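Local coordinates for SusD superfamily protein (Bacteroides vulgatus, PDB 3MYV) that probably binds polysaccharide at the outer membrane and helps capture glycans for uptake into the cell, at residues 21-26 with 111-116; 170-175 with 194-199; 188-193 with 221-226; 227-232 with 244-249; 248-253 with 329-334. All blocks are in the same frame, centred on the assembly; numbering follows the deposited sequence. Where two conformers were deposited one is given.

Contact 1 of 5, residues 21-26 with 111-116; sequences NGLYDL and GETMAV
Tyr24, Leu23 and Val116 carry most of this buried contact, with Glu112 supplying its one polar partner. The phenol of Tyr24 reaches across from helix 13-27 to helix 103-128 and donates a hydrogen bond from its hydroxyl to the carboxylate: Tyr24 OH lies 2.6 Å from Glu112 OE2, on the anti lone pair, the one facing away from OE1. CG of Glu112 stands anti to the backbone N (chi1 -177°) and the chain beyond it is extended, which carries the carboxylate far enough from its own helix to meet the phenol. Ring and carboxylate planes are turned 54° apart. The same phenol end rests against a valine branch, with Tyr24 CZ 3.9 Å from Val116 CG2. The other branch of Val116 turns to Leu23, CG1 meeting Leu23 CD1 at 4.1 Å. That leucine methyl also reaches Thr113 CG2, at 4.3 Å. The short axes run in nearly the same direction, 21° apart, but 10.9 Å from each other, and the polar bridge is made by the two long side chains, Tyr24 and Glu112. Arg186 forms a salt bridge to Glu112 OE2, and the backbone N of Met187 hydrogen-bonds to Tyr24 OH. A phenylalanine in place of Tyr24 would probably leave Glu112 OE2 and the N-H of Met187 each without this partner, although the ring could still pack on Val116. With phenol and guanidinium both at OE2, the buried carboxylate is likely to be favoured in its charged form, within a small polar network edged by aliphatic packing.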
# COMPACT_ATOMS: atom_id res chain seq x y z
N ASN A 21 16.33 5.06 -10.63
CA ASN A 21 15.54 6.27 -10.40
C ASN A 21 14.28 6.33 -11.30
O ASN A 21 13.18 6.67 -10.83
CB ASN A 21 16.43 7.49 -10.61
CG ASN A 21 16.00 8.67 -9.81
OD1 ASN A 21 16.19 8.69 -8.60
ND2 ASN A 21 15.41 9.66 -10.47
N GLY A 22 14.44 5.98 -12.58
CA GLY A 22 13.34 5.95 -13.56
C GLY A 22 12.21 4.98 -13.19
O GLY A 22 11.04 5.19 -13.55
N LEU A 23 12.55 3.90 -12.50
CA LEU A 23 11.52 2.98 -12.00
C LEU A 23 10.58 3.72 -11.03
O LEU A 23 9.36 3.56 -11.10
CB LEU A 23 12.15 1.77 -11.31
CG LEU A 23 13.15 0.90 -12.07
CD1 LEU A 23 13.71 -0.16 -11.10
CD2 LEU A 23 12.54 0.26 -13.33
N TYR A 24 11.14 4.56 -10.16
CA TYR A 24 10.30 5.32 -9.24
C TYR A 24 9.52 6.43 -9.93
O TYR A 24 8.36 6.69 -9.58
CB TYR A 24 11.11 5.89 -8.10
CG TYR A 24 11.74 4.85 -7.21
CD1 TYR A 24 12.98 4.31 -7.52
CD2 TYR A 24 11.10 4.43 -6.05
CE1 TYR A 24 13.59 3.38 -6.66
CE2 TYR A 24 11.67 3.51 -5.21
CZ TYR A 24 12.92 2.98 -5.52
OH TYR A 24 13.53 2.09 -4.66
N ASP A 25 10.14 7.09 -10.92
CA ASP A 25 9.38 8.02 -11.76
C ASP A 25 8.11 7.34 -12.32
O ASP A 25 7.04 7.90 -12.27
CB ASP A 25 10.22 8.59 -12.93
CG ASP A 25 11.33 9.51 -12.47
OD1 ASP A 25 11.28 10.01 -11.32
OD2 ASP A 25 12.27 9.73 -13.26
N LEU A 26 8.25 6.11 -12.85
CA LEU A 26 7.11 5.40 -13.39
C LEU A 26 6.08 5.09 -12.30
O LEU A 26 4.86 5.14 -12.50
CB LEU A 26 7.57 4.09 -14.07
CG LEU A 26 8.35 4.28 -15.37
CD1 LEU A 26 9.15 3.01 -15.80
CD2 LEU A 26 7.37 4.74 -16.47
N GLY A 111 20.02 -4.88 -5.41
CA GLY A 111 19.06 -5.20 -4.35
C GLY A 111 17.81 -4.33 -4.41
O GLY A 111 16.67 -4.81 -4.24
N GLU A 112 18.03 -3.05 -4.66
CA GLU A 112 16.94 -2.09 -4.68
C GLU A 112 16.02 -2.39 -5.86
O GLU A 112 14.81 -2.34 -5.73
CB GLU A 112 17.48 -0.65 -4.76
CG GLU A 112 16.39 0.40 -4.72
CD GLU A 112 16.89 1.84 -4.85
OE1 GLU A 112 18.12 2.06 -4.93
OE2 GLU A 112 16.02 2.75 -4.88
N THR A 113 16.61 -2.70 -7.01
CA THR A 113 15.85 -3.12 -8.20
C THR A 113 15.00 -4.36 -7.91
O THR A 113 13.84 -4.45 -8.30
CB THR A 113 16.79 -3.38 -9.39
OG1 THR A 113 17.56 -2.20 -9.66
CG2 THR A 113 16.00 -3.82 -10.65
N MSE A 114 15.56 -5.33 -7.19
CA MSE A 114 14.81 -6.50 -6.79
C MSE A 114 13.68 -6.12 -5.84
O MSE A 114 12.62 -6.74 -5.90
CB MSE A 114 15.72 -7.56 -6.15
CG MSE A 114 16.77 -8.13 -7.11
SE MSE A 114 18.13 -9.18 -6.19
CE MSE A 114 17.05 -10.66 -5.68
N ALA A 115 13.89 -5.14 -4.96
CA ALA A 115 12.82 -4.68 -4.04
C ALA A 115 11.65 -4.08 -4.85
O ALA A 115 10.48 -4.34 -4.56
CB ALA A 115 13.39 -3.65 -3.03
N VAL A 116 11.97 -3.26 -5.85
CA VAL A 116 10.97 -2.72 -6.79
C VAL A 116 10.16 -3.84 -7.47
O VAL A 116 8.93 -3.83 -7.49
CB VAL A 116 11.59 -1.73 -7.81
CG1 VAL A 116 10.54 -1.27 -8.83
CG2 VAL A 116 12.21 -0.49 -7.07

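Contact 2 of 5, residues 170-175 with 194-199; sequences TLEEAV and ALLARI. With EDO (1,2-ethanediol), chain I.
Helices 160-177 and 189-202 run roughly antiparallel here, their short axes 10.0 Å apart at an angle of 156°, and Leu171 faces Leu196 where the backbones come nearest. Leu171 is the knob of the contact. Its CG stands anti to the backbone N, though well off the ideal (chi1 -153°), and its CD2 methyl does most of the touching. That methyl sits 3.8 Å from Leu195 CG and 3.9 Å from Leu196 CB, while the tip of a third residue, Ile199 CD1, reaches Leu171 CD2 at 3.7 Å. The side chains of Leu171 and Leu196 slide past each other in opposite directions, so that Leu196 CD1 comes back to within 4.0 Å of Leu171 CB. The second branch of Leu196 meets the aliphatic part of a glutamate, CD2 lying 3.8 Å from Glu172 CG, with the two side chains crossing at about a right angle. The carboxylate of Glu172 is anchored beyond this pair by the hydroxyl of Tyr200. Arg198 points elsewhere: its NH1 donates to O2 of a bound 1,2-ethanediol at 2.7 Å, while Glu336 forms a salt bridge to its NE. This is leucine-rich packing of successive antiparallel helices, consistent with the TPR-like helical part of SusD proteins. Helix 206-223 packs against Leu196 through Leu212, helix 103-128 meets Ile199 through Phe122, and Arg198 NH2 bonds to Val331 O of strand 329-333.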
# COMPACT_ATOMS: atom_id res chain seq x y z
N THR A 170 12.90 -13.11 -3.36
CA THR A 170 13.47 -11.92 -3.96
C THR A 170 13.78 -10.85 -2.92
O THR A 170 14.88 -10.28 -2.89
CB THR A 170 12.52 -11.37 -5.02
OG1 THR A 170 12.39 -12.35 -6.04
CG2 THR A 170 13.06 -10.09 -5.61
N LEU A 171 12.81 -10.57 -2.06
CA LEU A 171 12.98 -9.53 -1.07
C LEU A 171 13.96 -9.96 0.04
O LEU A 171 14.76 -9.15 0.47
CB LEU A 171 11.60 -9.13 -0.54
CG LEU A 171 11.31 -7.75 0.02
CD1 LEU A 171 11.96 -6.61 -0.73
CD2 LEU A 171 9.78 -7.65 0.09
N GLU A 172 13.96 -11.24 0.45
CA GLU A 172 14.95 -11.72 1.42
C GLU A 172 16.37 -11.50 0.88
O GLU A 172 17.24 -10.99 1.59
CB GLU A 172 14.70 -13.20 1.79
CG GLU A 172 13.42 -13.41 2.58
CD GLU A 172 13.06 -14.89 2.76
OE1 GLU A 172 13.52 -15.73 1.97
OE2 GLU A 172 12.28 -15.20 3.68
N GLU A 173 16.59 -11.81 -0.40
CA GLU A 173 17.89 -11.55 -1.01
C GLU A 173 18.19 -10.05 -1.15
O GLU A 173 19.31 -9.61 -0.84
CB GLU A 173 18.03 -12.29 -2.34
CG GLU A 173 19.39 -12.10 -2.94
CD GLU A 173 19.60 -12.81 -4.26
OE1 GLU A 173 18.72 -13.59 -4.69
OE2 GLU A 173 20.67 -12.55 -4.86
N ALA A 174 17.21 -9.27 -1.60
CA ALA A 174 17.35 -7.81 -1.75
C ALA A 174 17.88 -7.16 -0.48
O ALA A 174 18.82 -6.33 -0.51
CB ALA A 174 16.02 -7.17 -2.17
N VAL A 175 17.26 -7.52 0.65
CA VAL A 175 17.63 -6.98 1.95
C VAL A 175 19.11 -7.20 2.20
O VAL A 175 19.79 -6.31 2.71
CB VAL A 175 16.75 -7.57 3.09
CG1 VAL A 175 17.40 -7.26 4.49
CG2 VAL A 175 15.31 -7.01 3.02
N ALA A 194 10.66 -3.51 5.96
CA ALA A 194 9.29 -3.19 6.35
C ALA A 194 8.30 -3.87 5.37
O ALA A 194 7.31 -4.47 5.80
CB ALA A 194 9.07 -1.65 6.40
N LEU A 195 8.60 -3.79 4.07
CA LEU A 195 7.74 -4.40 3.06
C LEU A 195 7.69 -5.93 3.23
O LEU A 195 6.61 -6.54 3.15
CB LEU A 195 8.24 -4.01 1.64
CG LEU A 195 7.49 -4.58 0.44
CD1 LEU A 195 6.01 -4.26 0.48
CD2 LEU A 195 8.11 -4.11 -0.89
N LEU A 196 8.85 -6.53 3.47
CA LEU A 196 8.97 -7.98 3.71
C LEU A 196 8.15 -8.43 4.93
O LEU A 196 7.54 -9.49 4.90
CB LEU A 196 10.44 -8.37 3.88
CG LEU A 196 10.76 -9.86 4.05
CD1 LEU A 196 10.14 -10.66 2.90
CD2 LEU A 196 12.25 -10.15 4.17
N ALA A 197 8.17 -7.63 6.01
CA ALA A 197 7.35 -7.97 7.19
C ALA A 197 5.88 -7.97 6.79
O ALA A 197 5.14 -8.87 7.21
CB ALA A 197 7.60 -7.02 8.35
N ARG A 198 5.45 -6.97 6.01
CA ARG A 198 4.06 -6.94 5.51
C ARG A 198 3.75 -8.19 4.70
O ARG A 198 2.69 -8.82 4.88
CB ARG A 198 3.80 -5.67 4.70
CG ARG A 198 2.42 -5.52 4.10
CD ARG A 198 2.43 -4.57 2.93
NE ARG A 198 2.59 -3.18 3.36
CZ ARG A 198 2.66 -2.14 2.54
NH1 ARG A 198 2.62 -2.33 1.22
NH2 ARG A 198 2.79 -0.92 3.02
N ILE A 199 4.65 -8.53 3.78
CA ILE A 199 4.39 -9.65 2.88
C ILE A 199 4.35 -10.97 3.66
O ILE A 199 3.49 -11.82 3.39
CB ILE A 199 5.37 -9.64 1.66
CG1 ILE A 199 5.02 -8.46 0.73
CG2 ILE A 199 5.31 -10.96 0.85
CD1 ILE A 199 6.13 -8.10 -0.30
C1 EDO I . -0.14 1.07 -0.17
O1 EDO I . -1.12 0.25 0.44
C2 EDO I . 1.27 0.66 0.28
O2 EDO I . 1.80 -0.46 -0.51

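Contact 3 of 5, residues 188-193 with 221-226; sequences NKYAAR and DTSGSY
Tyr190 lays one face of its ring under the rim of Tyr226: Tyr226 CE2 sits 3.4 Å above that plane, offset from the centre, and comes within 3.5 Å of Tyr190 CG. The ring centroids are 5.0 Å apart and the planes meet at 59°, an oblique pairing. The far end of Tyr190 approaches the end of helix 206-223, its OH 3.3 Å from Ser223 OG, and a water joins Tyr190 OH to Ser225 OG. Tyr226 reaches the other way, to the start of helix 189-202, where its hydroxyl meets Asn188 tip to tip. Asn188 ND2 donates to Tyr226 OH at 3.0 Å, with the hydroxyl 21° out of the amide plane. The amide itself is fixed from its other end. Asn188 is the N-cap, and its CG stands between the backbone N and the carbonyl carbon (chi1 66°), from where OD1 accepts from Ala191 N at 3.1 Å in a nearly straight bond. One asparagine side chain thus caps a helix and holds the tyrosine. On the opposing segment Ser223 OG accepts from Ser225 N at 3.1 Å, an ST turn through which the chain leaves its helix, Gly224 taking positive phi; the same OG is hydrogen-bonded to Asp219 O, one turn back. The contact thereby ties the beginning of helix 189-202 to the end of helix 206-223, the next helix in the chain. Phe249 of strand 248-252 packs on Tyr190 and meets Tyr226 edge-to-face, while Lys182 from a loop makes a cation-pi contact with Tyr226.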
# COMPACT_ATOMS: atom_id res chain seq x y z
N ASN A 188 15.23 2.04 0.84
CA ASN A 188 16.51 1.57 1.35
C ASN A 188 16.28 0.25 2.10
O ASN A 188 15.18 -0.29 2.07
CB ASN A 188 17.17 2.61 2.26
CG ASN A 188 16.39 2.86 3.56
OD1 ASN A 188 15.28 2.39 3.71
ND2 ASN A 188 16.99 3.59 4.49
N LYS A 189 17.30 -0.25 2.78
CA LYS A 189 17.21 -1.55 3.46
C LYS A 189 16.08 -1.57 4.48
O LYS A 189 15.35 -2.56 4.60
CB LYS A 189 18.54 -1.91 4.12
CG LYS A 189 18.63 -3.33 4.65
CD LYS A 189 20.04 -3.59 5.19
CE LYS A 189 20.12 -4.92 5.88
NZ LYS A 189 21.49 -5.34 6.06
N TYR A 190 15.89 -0.48 5.21
CA TYR A 190 14.79 -0.42 6.15
C TYR A 190 13.42 -0.57 5.51
O TYR A 190 12.58 -1.32 6.01
CB TYR A 190 14.84 0.86 6.97
CG TYR A 190 15.88 0.88 8.05
CD1 TYR A 190 15.58 0.47 9.35
CD2 TYR A 190 17.13 1.41 7.80
CE1 TYR A 190 16.54 0.53 10.35
CE2 TYR A 190 18.09 1.49 8.78
CZ TYR A 190 17.79 1.05 10.05
OH TYR A 190 18.76 1.15 11.01
N ALA A 191 13.19 0.15 4.40
CA ALA A 191 11.97 0.06 3.63
C ALA A 191 11.73 -1.36 3.17
O ALA A 191 10.61 -1.91 3.28
CB ALA A 191 12.05 1.01 2.38
N ALA A 192 12.77 -1.95 2.59
CA ALA A 192 12.66 -3.32 2.08
C ALA A 192 12.29 -4.33 3.17
O ALA A 192 11.51 -5.26 2.91
CB ALA A 192 13.98 -3.76 1.37
N ARG A 193 12.88 -4.19 4.37
CA ARG A 193 12.51 -5.05 5.50
C ARG A 193 11.08 -4.77 5.97
O ARG A 193 10.36 -5.70 6.30
CB ARG A 193 13.50 -4.88 6.67
CG ARG A 193 14.95 -5.28 6.32
CD ARG A 193 15.92 -4.80 7.39
NE ARG A 193 15.75 -5.54 8.64
CZ ARG A 193 16.15 -5.11 9.83
NH1 ARG A 193 16.67 -3.88 9.99
NH2 ARG A 193 16.01 -5.90 10.87
N ASP A 221 15.15 2.06 16.65
CA ASP A 221 15.39 2.66 17.96
C ASP A 221 16.88 2.76 18.29
O ASP A 221 17.33 3.80 18.76
CB ASP A 221 14.66 1.86 19.03
CG ASP A 221 13.18 2.04 18.96
OD1 ASP A 221 12.77 3.07 18.36
OD2 ASP A 221 12.43 1.19 19.47
N THR A 222 17.64 1.70 18.04
CA THR A 222 19.07 1.68 18.36
C THR A 222 19.85 2.68 17.50
O THR A 222 20.74 3.37 17.97
CB THR A 222 19.68 0.27 18.14
OG1 THR A 222 19.03 -0.67 19.00
CG2 THR A 222 21.18 0.28 18.45
N SER A 223 19.51 2.75 16.22
CA SER A 223 20.18 3.67 15.30
C SER A 223 19.70 5.11 15.43
O SER A 223 20.43 6.05 15.08
CB SER A 223 19.98 3.19 13.86
OG SER A 223 18.60 3.26 13.51
N GLY A 224 18.47 5.29 15.90
CA GLY A 224 17.80 6.58 15.90
C GLY A 224 17.36 7.05 14.52
O GLY A 224 16.94 8.19 14.35
N SER A 225 17.40 6.15 13.54
CA SER A 225 17.19 6.54 12.15
C SER A 225 15.74 6.74 11.78
O SER A 225 15.44 7.47 10.83
CB SER A 225 17.87 5.55 11.23
OG SER A 225 19.27 5.67 11.39
N TYR A 226 14.83 6.10 12.53
CA TYR A 226 13.40 6.30 12.39
C TYR A 226 12.77 6.32 13.78
O TYR A 226 13.31 5.72 14.72
CB TYR A 226 12.77 5.21 11.53
CG TYR A 226 13.37 5.13 10.17
CD1 TYR A 226 12.88 5.92 9.12
CD2 TYR A 226 14.45 4.27 9.92
CE1 TYR A 226 13.44 5.83 7.85
CE2 TYR A 226 15.02 4.19 8.66
CZ TYR A 226 14.52 4.97 7.63
OH TYR A 226 15.06 4.88 6.37
O HOH W 1 20.59 3.59 10.10

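Contact 4 of 5, residues 227-232 with 244-249; sequences ALYPHE and FGSESF. With EDO (1,2-ethanediol), chain H.
Tyr229 and Glu247 meet at the centre of this contact. Glu247 CG lies over one face of the phenol ring, 3.6 Å from its centroid and offset toward the rim, a CH-pi contact. The glutamate crosses the ring obliquely, and Glu247 OE2 accepts from Tyr229 N at 3.0 Å through its anti lone pair. CG of Glu247 is anti to the carbonyl carbon (chi1 -72°) and the chain beyond is extended; the carboxylate ends only 16° from parallel with the ring. The exchange is reciprocal, since Glu247 N donates to Tyr229 OH at 3.1 Å. The same hydroxyl is hydrogen-bonded to O1 of a 1,2-ethanediol, 2.6 Å from Tyr229 OH. Beside this pair, Ser246 grips Ala227 twice: Ala227 N donates to Ser246 O at 3.0 Å, and Ser246 OG donates to Ala227 O at 2.6 Å. In both of these bonds the donor stands above the carbonyl plane. Leu228 CD2 adds a contact of 3.5 Å to Glu247 OE2. Outside this shell, a type I turn from Gly245 to Ser248 sets the backbone of Ser246 and Glu247. Arg366 forms a salt bridge to Glu247 OE2, Arg333 another to OE1. An alanine at Tyr229 would probably leave the N-H of Glu247 without its acceptor and open a gap beside Glu247 CG. Two arginines, a backbone N-H and the Ser335 hydroxyl around one largely buried carboxylate would tend to keep it ionised, so that Glu247 probably links loop and turn as a carboxylate.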
# COMPACT_ATOMS: atom_id res chain seq x y z
N ALA A 227 11.68 7.07 13.92
CA ALA A 227 10.98 7.20 15.19
C ALA A 227 9.52 7.59 14.94
O ALA A 227 9.20 8.29 13.95
CB ALA A 227 11.67 8.28 16.06
N LEU A 228 8.67 7.18 15.88
CA LEU A 228 7.25 7.49 15.82
C LEU A 228 7.01 8.97 16.08
O LEU A 228 7.63 9.56 16.95
CB LEU A 228 6.48 6.69 16.86
CG LEU A 228 6.38 5.20 16.65
CD1 LEU A 228 5.69 4.56 17.85
CD2 LEU A 228 5.66 4.89 15.32
N TYR A 229 6.10 9.57 15.33
CA TYR A 229 5.64 10.95 15.62
C TYR A 229 4.94 11.00 16.96
O TYR A 229 3.99 10.26 17.18
CB TYR A 229 4.66 11.48 14.55
CG TYR A 229 5.20 11.31 13.16
CD1 TYR A 229 6.43 11.87 12.82
CD2 TYR A 229 4.53 10.57 12.20
CE1 TYR A 229 6.96 11.68 11.58
CE2 TYR A 229 5.06 10.40 10.93
CZ TYR A 229 6.29 10.96 10.63
OH TYR A 229 6.90 10.77 9.41
N PRO A 230 5.36 11.92 17.86
CA PRO A 230 4.63 12.13 19.12
C PRO A 230 3.23 12.66 18.88
O PRO A 230 2.97 13.29 17.83
CB PRO A 230 5.45 13.20 19.85
CG PRO A 230 6.70 13.34 19.12
CD PRO A 230 6.58 12.73 17.77
N HIS A 231 2.36 12.40 19.85
CA HIS A 231 0.97 12.84 19.85
C HIS A 231 0.84 14.32 19.38
O HIS A 231 0.07 14.63 18.47
CB HIS A 231 0.42 12.68 21.26
CG HIS A 231 -1.00 13.12 21.42
ND1 HIS A 231 -2.07 12.30 21.14
CD2 HIS A 231 -1.53 14.30 21.83
CE1 HIS A 231 -3.20 12.94 21.38
NE2 HIS A 231 -2.90 14.17 21.79
N GLU A 232 1.63 15.19 20.00
CA GLU A 232 1.54 16.65 19.78
C GLU A 232 2.07 17.10 18.43
O GLU A 232 1.81 18.22 18.02
CB GLU A 232 2.29 17.47 20.84
CG GLU A 232 2.49 16.81 22.15
CD GLU A 232 3.62 15.77 22.13
OE1 GLU A 232 4.82 16.13 21.92
OE2 GLU A 232 3.28 14.60 22.32
N PHE A 244 9.32 13.35 4.11
CA PHE A 244 10.31 12.37 4.53
C PHE A 244 10.52 12.42 6.03
O PHE A 244 11.66 12.46 6.49
CB PHE A 244 11.62 12.57 3.74
CG PHE A 244 11.40 12.70 2.26
CD1 PHE A 244 10.96 11.60 1.51
CD2 PHE A 244 11.57 13.91 1.62
CE1 PHE A 244 10.72 11.72 0.14
CE2 PHE A 244 11.32 14.02 0.25
CZ PHE A 244 10.91 12.94 -0.48
N GLY A 245 9.41 12.44 6.79
CA GLY A 245 9.50 12.49 8.23
C GLY A 245 10.08 11.24 8.87
O GLY A 245 10.36 10.24 8.19
N SER A 246 10.25 11.28 10.19
CA SER A 246 10.94 10.21 10.91
C SER A 246 10.30 8.83 10.84
O SER A 246 10.97 7.84 11.15
CB SER A 246 11.14 10.58 12.40
OG SER A 246 9.91 10.64 13.11
N GLU A 247 9.02 8.73 10.48
CA GLU A 247 8.40 7.40 10.33
C GLU A 247 8.57 6.83 8.91
O GLU A 247 8.41 5.62 8.68
CB GLU A 247 6.91 7.45 10.64
CG GLU A 247 6.57 7.63 12.10
CD GLU A 247 5.18 7.19 12.45
OE1 GLU A 247 4.60 6.34 11.75
OE2 GLU A 247 4.67 7.70 13.46
N SER A 248 8.89 7.70 7.96
CA SER A 248 8.79 7.34 6.56
C SER A 248 10.01 6.56 6.08
O SER A 248 11.12 7.12 5.98
CB SER A 248 8.65 8.60 5.70
OG SER A 248 8.53 8.24 4.33
N PHE A 249 9.81 5.28 5.78
CA PHE A 249 10.85 4.46 5.13
C PHE A 249 10.85 4.74 3.61
O PHE A 249 11.91 4.83 2.96
CB PHE A 249 10.63 2.96 5.30
CG PHE A 249 10.53 2.47 6.73
CD1 PHE A 249 11.61 2.57 7.59
CD2 PHE A 249 9.36 1.84 7.19
CE1 PHE A 249 11.54 2.11 8.91
CE2 PHE A 249 9.29 1.35 8.50
CZ PHE A 249 10.37 1.49 9.37
C1 EDO H . 4.08 9.97 7.43
O1 EDO H . 5.51 9.87 7.35
C2 EDO H . 3.65 11.42 7.66
O2 EDO H . 4.00 12.20 6.52

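Contact 5 of 5, residues 248-253 with 329-334; sequences SFFEIA and NVVLRL. With EDO (1,2-ethanediol), chain E.
CG of Phe250 is anti to its backbone N (chi1 177°), and CG1 of Val331 is likewise anti (chi1 178°), which lets the two side chains lie side by side and point the same way. Phe250 CD2 thereby comes 3.5 Å from Val331 CB, while Leu332 CD1 approaches the ring at its edge. Ile252 CG1 touches the other branch of the valine, Val331 CG2, at 4.0 Å. At Phe249, where the chain turns a corner, CZ packs on Leu334 CD1 at 3.7 Å. Two carbonyls each hold a pair of N-H groups. Leu332 O accepts from Phe249 N at 2.8 Å and from Phe250 N, the latter on a lone pair; Phe250 O accepts from Val331 N at 2.9 Å and from Leu332 N. On the sheet face of Ser248, Glu251, Val330 and Arg333, Ser248 OG donates to Glu251 OE1 at 2.7 Å, within its own strand. The backbone N and O of Val330 are both hydrogen-bonded to a 1,2-ethanediol. Arg333 pairs with Glu390 and Glu394. Two residues facing one, first on one strand and then on the other, make two consecutive classic beta bulges in a short antiparallel two-stranded sheet.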
# COMPACT_ATOMS: atom_id res chain seq x y z
N SER A 248 8.89 7.70 7.96
CA SER A 248 8.79 7.34 6.56
C SER A 248 10.01 6.56 6.08
O SER A 248 11.12 7.12 5.98
CB SER A 248 8.65 8.60 5.70
OG SER A 248 8.53 8.24 4.33
N PHE A 249 9.81 5.28 5.78
CA PHE A 249 10.85 4.46 5.13
C PHE A 249 10.85 4.74 3.61
O PHE A 249 11.91 4.83 2.96
CB PHE A 249 10.63 2.96 5.30
CG PHE A 249 10.53 2.47 6.73
CD1 PHE A 249 11.61 2.57 7.59
CD2 PHE A 249 9.36 1.84 7.19
CE1 PHE A 249 11.54 2.11 8.91
CE2 PHE A 249 9.29 1.35 8.50
CZ PHE A 249 10.37 1.49 9.37
N PHE A 250 9.65 4.83 3.06
CA PHE A 250 9.47 5.02 1.62
C PHE A 250 8.25 5.88 1.38
O PHE A 250 7.14 5.49 1.79
CB PHE A 250 9.31 3.65 0.93
CG PHE A 250 9.06 3.73 -0.57
CD1 PHE A 250 9.64 4.73 -1.36
CD2 PHE A 250 8.25 2.80 -1.17
CE1 PHE A 250 9.40 4.79 -2.73
CE2 PHE A 250 8.01 2.85 -2.54
CZ PHE A 250 8.58 3.87 -3.30
N GLU A 251 8.42 7.02 0.72
CA GLU A 251 7.27 7.76 0.20
C GLU A 251 7.57 8.21 -1.22
O GLU A 251 8.74 8.42 -1.55
CB GLU A 251 6.89 8.95 1.09
CG GLU A 251 7.93 10.06 1.17
CD GLU A 251 7.66 11.04 2.29
OE1 GLU A 251 7.60 10.60 3.46
OE2 GLU A 251 7.53 12.26 2.01
N ILE A 252 6.53 8.40 -2.01
CA ILE A 252 6.66 8.89 -3.40
C ILE A 252 6.96 10.40 -3.39
O ILE A 252 6.22 11.20 -2.79
CB ILE A 252 5.35 8.62 -4.23
CG1 ILE A 252 4.98 7.13 -4.20
CG2 ILE A 252 5.47 9.14 -5.67
CD1 ILE A 252 6.05 6.19 -4.86
N ALA A 253 8.03 10.80 -4.06
CA ALA A 253 8.41 12.21 -4.07
C ALA A 253 7.60 12.93 -5.16
O ALA A 253 7.63 12.57 -6.33
CB ALA A 253 9.92 12.38 -4.33
N ASN A 329 3.06 10.64 -1.29
CA ASN A 329 2.23 9.56 -0.79
C ASN A 329 3.12 8.56 -0.07
O ASN A 329 4.07 8.01 -0.66
CB ASN A 329 1.48 8.87 -1.92
CG ASN A 329 0.55 9.80 -2.67
OD1 ASN A 329 0.00 10.77 -2.10
ND2 ASN A 329 0.36 9.52 -3.96
N VAL A 330 2.87 8.39 1.21
CA VAL A 330 3.57 7.41 2.03
C VAL A 330 3.23 6.01 1.56
O VAL A 330 2.06 5.69 1.37
CB VAL A 330 3.13 7.48 3.49
CG1 VAL A 330 3.70 6.28 4.28
CG2 VAL A 330 3.57 8.76 4.10
N VAL A 331 4.25 5.15 1.42
CA VAL A 331 4.08 3.76 1.04
C VAL A 331 4.44 2.80 2.19
O VAL A 331 3.74 1.82 2.42
CB VAL A 331 4.93 3.47 -0.22
CG1 VAL A 331 4.83 1.98 -0.66
CG2 VAL A 331 4.52 4.37 -1.41
N LEU A 332 5.54 3.09 2.89
CA LEU A 332 5.99 2.31 4.04
C LEU A 332 6.45 3.24 5.14
O LEU A 332 7.40 4.01 4.97
CB LEU A 332 7.14 1.39 3.61
CG LEU A 332 6.86 0.33 2.55
CD1 LEU A 332 8.18 -0.03 1.80
CD2 LEU A 332 6.22 -0.90 3.20
N ARG A 333 5.75 3.19 6.28
CA ARG A 333 6.15 3.96 7.45
C ARG A 333 6.15 3.13 8.72
O ARG A 333 5.54 2.05 8.81
CB ARG A 333 5.30 5.22 7.63
CG ARG A 333 3.84 5.00 8.03
CD ARG A 333 3.14 6.34 8.20
NE ARG A 333 1.70 6.17 8.44
CZ ARG A 333 1.10 6.37 9.61
NH1 ARG A 333 1.80 6.73 10.68
NH2 ARG A 333 -0.21 6.20 9.72
N LEU A 334 6.87 3.64 9.71
CA LEU A 334 7.10 2.91 10.98
C LEU A 334 5.85 2.43 11.73
O LEU A 334 5.84 1.34 12.25
CB LEU A 334 8.00 3.77 11.90
CG LEU A 334 8.54 3.15 13.20
CD1 LEU A 334 9.32 1.84 12.91
CD2 LEU A 334 9.42 4.15 13.99
C1 EDO E . -0.97 7.95 1.20
O1 EDO E . -0.40 6.80 1.86
C2 EDO E . -0.93 9.15 2.12
O2 EDO E . 0.41 9.66 2.23

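The five contacts run from the helical part of the chain into a small sheet. Contacts 1 and 2 have centres 14 Å apart and pack directly, Ala115 CA lying 3.9 Å from Leu171 CD1. Contacts 2 and 3 share helix 189-202. Contact 5 is the common neighbour: it meets contact 1 through Tyr24 and Phe250, contact 2 through Arg198 NH2 and Val331 O at 3.0 Å, and contact 3 through Ala191 and Phe249. Contact 4 shares Ser248 and Phe249 with it, and Glu247 O lies 2.7 Å from Leu334 N, a probable hydrogen bond. The sodium ion lies about 9 Å from the side chain of Ile252, so contact 5 approaches the metal site.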